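Local coordinates for protein 4-alpha-glucanotransferase (Corynebacterium glutamicum, PDB 5B68) that is an amylomaltase, a disproportionating enzyme in which an N-terminal beta-sandwich domain precedes a glucanotransferase domain of the TIM-barrel clan, at residues Ile601-Arg614 / Leu627-Ala639. Residues are numbered along the deposited sequence; the frame is centred on the assembly and turned at random.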
loop_
_atom_site.group_PDB
_atom_site.type_symbol
_atom_site.label_atom_id
_atom_site.label_comp_id
_atom_site.label_asym_id
_atom_site.label_seq_id
_atom_site.Cartn_x
_atom_site.Cartn_y
_atom_site.Cartn_z
ATOM N N ILE A 601 -22.731 -13.361 16.534
ATOM C CA ILE A 601 -21.801 -12.269 16.912
ATOM C C ILE A 601 -22.413 -11.393 18.015
ATOM O O ILE A 601 -21.717 -11.038 18.995
ATOM C CB ILE A 601 -21.483 -11.371 15.690
ATOM C CG1 ILE A 601 -20.564 -12.137 14.706
ATOM C CG2 ILE A 601 -20.795 -10.070 16.125
ATOM C CD1 ILE A 601 -20.313 -11.385 13.412
ATOM N N LEU A 602 -23.699 -11.087 17.855
ATOM C CA LEU A 602 -24.404 -10.275 18.840
ATOM C C LEU A 602 -24.457 -11.013 20.183
ATOM O O LEU A 602 -24.330 -10.389 21.243
ATOM C CB LEU A 602 -25.802 -9.917 18.333
ATOM C CG LEU A 602 -25.825 -9.008 17.067
ATOM C CD1 LEU A 602 -27.216 -8.961 16.467
ATOM C CD2 LEU A 602 -25.317 -7.586 17.318
ATOM N N ASP A 603 -24.655 -12.351 20.148
ATOM C CA ASP A 603 -24.536 -13.150 21.381
ATOM C C ASP A 603 -23.173 -13.094 21.998
ATOM O O ASP A 603 -23.017 -13.045 23.237
ATOM C CB ASP A 603 -24.949 -14.618 21.142
ATOM C CG ASP A 603 -26.465 -14.790 21.023
ATOM O OD1 ASP A 603 -27.237 -13.850 21.381
ATOM O OD2 ASP A 603 -26.853 -15.846 20.473
ATOM N N VAL A 604 -22.134 -13.110 21.156
ATOM C CA VAL A 604 -20.771 -13.022 21.724
ATOM C C VAL A 604 -20.529 -11.657 22.337
ATOM O O VAL A 604 -19.864 -11.542 23.353
ATOM C CB VAL A 604 -19.702 -13.445 20.662
ATOM C CG1 VAL A 604 -18.378 -12.795 20.885
ATOM C CG2 VAL A 604 -19.586 -14.980 20.639
ATOM N N ALA A 605 -21.050 -10.619 21.674
ATOM C CA ALA A 605 -20.954 -9.234 22.197
ATOM C C ALA A 605 -21.648 -9.094 23.564
ATOM O O ALA A 605 -21.110 -8.502 24.514
ATOM C CB ALA A 605 -21.523 -8.254 21.171
ATOM N N ALA A 606 -22.787 -9.741 23.672
ATOM C CA ALA A 606 -23.515 -9.774 24.926
ATOM C C ALA A 606 -22.783 -10.530 26.012
ATOM O O ALA A 606 -22.883 -10.129 27.163
ATOM C CB ALA A 606 -24.942 -10.308 24.696
ATOM N N SER A 607 -22.027 -11.601 25.705
ATOM C CA SER A 607 -21.204 -12.259 26.726
ATOM C C SER A 607 -20.112 -11.379 27.240
ATOM O O SER A 607 -19.601 -11.543 28.351
ATOM C CB SER A 607 -20.563 -13.538 26.157
ATOM O OG SER A 607 -21.597 -14.457 25.862
ATOM N N ALA A 608 -19.737 -10.411 26.413
ATOM C CA ALA A 608 -18.754 -9.402 26.823
ATOM C C ALA A 608 -19.418 -8.147 27.443
ATOM O O ALA A 608 -18.734 -7.190 27.691
ATOM C CB ALA A 608 -17.919 -9.006 25.609
ATOM N N ASN A 609 -20.719 -8.193 27.710
ATOM C CA ASN A 609 -21.467 -7.057 28.283
ATOM C C ASN A 609 -21.600 -5.850 27.347
ATOM O O ASN A 609 -21.980 -4.776 27.777
ATOM C CB ASN A 609 -20.958 -6.725 29.695
ATOM C CG ASN A 609 -21.219 -7.901 30.673
ATOM O OD1 ASN A 609 -22.254 -8.514 30.615
ATOM N ND2 ASN A 609 -20.285 -8.199 31.520
ATOM N N ALA A 610 -21.272 -6.029 26.057
ATOM C CA ALA A 610 -21.329 -4.883 25.101
ATOM C C ALA A 610 -22.752 -4.597 24.651
ATOM O O ALA A 610 -23.079 -3.522 24.170
ATOM C CB ALA A 610 -20.438 -5.176 23.883
ATOM N N LEU A 611 -23.616 -5.592 24.775
ATOM C CA LEU A 611 -25.005 -5.476 24.401
ATOM C C LEU A 611 -25.775 -6.208 25.465
ATOM O O LEU A 611 -25.197 -7.035 26.120
ATOM C CB LEU A 611 -25.311 -6.166 23.075
ATOM C CG LEU A 611 -24.908 -5.398 21.839
ATOM C CD1 LEU A 611 -24.985 -6.342 20.670
ATOM C CD2 LEU A 611 -25.850 -4.227 21.645
ATOM N N PRO A 612 -27.075 -5.899 25.610
ATOM C CA PRO A 612 -27.899 -6.799 26.519
ATOM C C PRO A 612 -28.060 -8.213 25.934
ATOM O O PRO A 612 -28.155 -8.415 24.697
ATOM C CB PRO A 612 -29.227 -6.087 26.583
ATOM C CG PRO A 612 -29.377 -5.449 25.253
ATOM C CD PRO A 612 -27.951 -4.999 24.846
ATOM N N ALA A 613 -28.119 -9.209 26.804
ATOM C CA ALA A 613 -28.230 -10.570 26.335
ATOM C C ALA A 613 -29.662 -10.920 25.944
ATOM O O ALA A 613 -30.344 -11.638 26.667
ATOM C CB ALA A 613 -27.719 -11.514 27.410
ATOM N N ARG A 614 -30.081 -10.466 24.785
ATOM C CA ARG A 614 -31.392 -10.760 24.257
ATOM C C ARG A 614 -31.587 -12.170 23.747
ATOM O O ARG A 614 -32.698 -12.528 23.405
ATOM C CB ARG A 614 -31.729 -9.823 23.126
ATOM C CG ARG A 614 -31.741 -8.382 23.524
ATOM C CD ARG A 614 -32.315 -7.561 22.415
ATOM N NE ARG A 614 -32.119 -6.150 22.659
ATOM C CZ ARG A 614 -32.965 -5.225 22.253
ATOM N NH1 ARG A 614 -34.046 -5.584 21.590
ATOM N NH2 ARG A 614 -32.731 -3.958 22.506
ATOM N N LEU A 627 -30.757 0.836 15.267
ATOM C CA LEU A 627 -29.484 0.841 14.585
ATOM C C LEU A 627 -28.416 1.415 15.493
ATOM O O LEU A 627 -27.371 0.831 15.640
ATOM C CB LEU A 627 -29.593 1.749 13.362
ATOM C CG LEU A 627 -28.578 1.708 12.219
ATOM C CD1 LEU A 627 -28.035 3.066 11.843
ATOM C CD2 LEU A 627 -27.467 0.707 12.432
ATOM N N ALA A 628 -28.713 2.516 16.160
ATOM C CA ALA A 628 -27.739 3.148 17.031
ATOM C C ALA A 628 -27.312 2.227 18.165
ATOM O O ALA A 628 -26.170 2.215 18.542
ATOM C CB ALA A 628 -28.256 4.469 17.574
ATOM N N GLU A 629 -28.245 1.475 18.720
ATOM C CA GLU A 629 -27.897 0.546 19.784
ATOM C C GLU A 629 -26.945 -0.562 19.317
ATOM O O GLU A 629 -26.043 -0.946 20.012
ATOM C CB GLU A 629 -29.153 -0.029 20.432
ATOM C CG GLU A 629 -30.158 1.042 20.821
ATOM C CD GLU A 629 -31.427 0.477 21.429
ATOM O OE1 GLU A 629 -32.135 -0.284 20.767
ATOM O OE2 GLU A 629 -31.704 0.800 22.586
ATOM N N LEU A 630 -27.175 -1.061 18.122
ATOM C CA LEU A 630 -26.334 -2.125 17.562
ATOM C C LEU A 630 -24.954 -1.567 17.225
ATOM O O LEU A 630 -23.969 -2.183 17.568
ATOM C CB LEU A 630 -27.009 -2.725 16.354
ATOM C CG LEU A 630 -28.269 -3.526 16.701
ATOM C CD1 LEU A 630 -29.103 -3.735 15.466
ATOM C CD2 LEU A 630 -27.930 -4.827 17.343
ATOM N N LEU A 631 -24.918 -0.398 16.603
ATOM C CA LEU A 631 -23.639 0.288 16.391
ATOM C C LEU A 631 -22.873 0.512 17.665
ATOM O O LEU A 631 -21.695 0.258 17.768
ATOM C CB LEU A 631 -23.872 1.605 15.707
ATOM C CG LEU A 631 -24.277 1.516 14.262
ATOM C CD1 LEU A 631 -24.765 2.836 13.802
ATOM C CD2 LEU A 631 -23.114 1.000 13.380
ATOM N N GLU A 632 -23.549 1.000 18.698
ATOM C CA GLU A 632 -22.894 1.202 19.968
ATOM C C GLU A 632 -22.332 -0.124 20.491
ATOM O O GLU A 632 -21.218 -0.172 20.999
ATOM C CB GLU A 632 -23.908 1.783 20.984
ATOM C CG GLU A 632 -24.125 3.254 20.875
ATOM C CD GLU A 632 -25.324 3.763 21.715
ATOM O OE1 GLU A 632 -26.317 3.021 21.919
ATOM O OE2 GLU A 632 -25.265 4.927 22.100
ATOM N N GLY A 633 -23.132 -1.192 20.435
ATOM C CA GLY A 633 -22.707 -2.476 20.997
ATOM C C GLY A 633 -21.500 -3.087 20.270
ATOM O O GLY A 633 -20.560 -3.552 20.878
ATOM N N LEU A 634 -21.509 -3.017 18.961
ATOM C CA LEU A 634 -20.363 -3.560 18.162
ATOM C C LEU A 634 -19.109 -2.746 18.398
ATOM O O LEU A 634 -17.995 -3.283 18.410
ATOM C CB LEU A 634 -20.722 -3.610 16.677
ATOM C CG LEU A 634 -21.897 -4.572 16.317
ATOM C CD1 LEU A 634 -22.256 -4.402 14.856
ATOM C CD2 LEU A 634 -21.615 -5.986 16.715
ATOM N N HIS A 635 -19.268 -1.436 18.553
ATOM C CA HIS A 635 -18.112 -0.600 18.757
ATOM C C HIS A 635 -17.520 -0.748 20.145
ATOM O O HIS A 635 -16.308 -0.777 20.329
ATOM C CB HIS A 635 -18.433 0.849 18.408
ATOM C CG HIS A 635 -18.553 1.073 16.940
ATOM N ND1 HIS A 635 -17.471 1.464 16.162
ATOM C CD2 HIS A 635 -19.565 0.837 16.079
ATOM C CE1 HIS A 635 -17.839 1.524 14.899
ATOM N NE2 HIS A 635 -19.112 1.173 14.820
ATOM N N THR A 636 -18.390 -0.879 21.142
ATOM C CA THR A 636 -17.941 -1.190 22.487
ATOM C C THR A 636 -17.182 -2.530 22.562
ATOM O O THR A 636 -16.120 -2.654 23.302
ATOM C CB THR A 636 -19.171 -1.196 23.479
ATOM O OG1 THR A 636 -19.726 0.135 23.531
ATOM C CG2 THR A 636 -18.707 -1.550 24.812
ATOM N N PHE A 637 -17.749 -3.525 21.916
ATOM C CA PHE A 637 -17.162 -4.881 21.857
ATOM C C PHE A 637 -15.710 -4.803 21.310
ATOM O O PHE A 637 -14.804 -5.255 21.929
ATOM C CB PHE A 637 -18.015 -5.750 20.973
ATOM C CG PHE A 637 -17.474 -7.136 20.777
ATOM C CD1 PHE A 637 -17.497 -8.057 21.799
ATOM C CD2 PHE A 637 -16.896 -7.517 19.562
ATOM C CE1 PHE A 637 -16.982 -9.337 21.660
ATOM C CE2 PHE A 637 -16.370 -8.809 19.427
ATOM C CZ PHE A 637 -16.434 -9.728 20.457
ATOM N N VAL A 638 -15.550 -4.067 20.213
ATOM C CA VAL A 638 -14.207 -3.864 19.591
ATOM C C VAL A 638 -13.299 -3.041 20.490
ATOM O O VAL A 638 -12.146 -3.426 20.709
ATOM C CB VAL A 638 -14.396 -3.232 18.220
ATOM C CG1 VAL A 638 -13.134 -2.535 17.731
ATOM C CG2 VAL A 638 -14.858 -4.296 17.248
ATOM N N ALA A 639 -13.846 -1.977 21.094
ATOM C CA ALA A 639 -13.036 -1.060 21.919
ATOM C C ALA A 639 -12.398 -1.780 23.119
ATOM O O ALA A 639 -11.297 -1.420 23.565
ATOM C CB ALA A 639 -13.882 0.158 22.403
#
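F637 lies against the last turn of helix 587-607, where that helix ends in a Schellman motif and its chain turns across helix 627-639. The two helices cross at 61°, 9.8 Å apart between their local axes, in the glucanotransferase part of the chain; I601 rests on W533, while the far face of helix 627-639 packs on helix 694-702.

Apolar packing carries most of the joint. The F637 side chain leaves its helix with CG opposite the backbone N (chi1 177°), which carries the ring to the end of helix 587-607. A608 CB meets the ring edge in its plane, 3.9 Å from F637 CD1, whereas V604 CG1 approaches F637 CZ obliquely at 3.7 Å. A second cluster forms further back on the helix: L602 CD2 touches L630 CD2 at 3.8 Å, the two side chains running at about a right angle, and also reaches L634.

N609, at positive phi, is the C-prime residue of the Schellman motif, closed by A610 N to A605 O and N609 N to A606 O. The turn brings A610 CA within 5.0 Å of G633 CA, and A610 CB settles against F637 CB. Bare of a side chain, G633 admits L611 CD2 to within 3.7 Å of its CA.

No hydrogen bond joins the two segments. R614 and E629 have opposite charges but stop short of a salt bridge, and E629 OE1 accepts a hydrogen bond from E626 N. At G633 the backbone makes a CA-H...O contact, its CA 3.4 Å from A610 O, with 129° at the hydrogen.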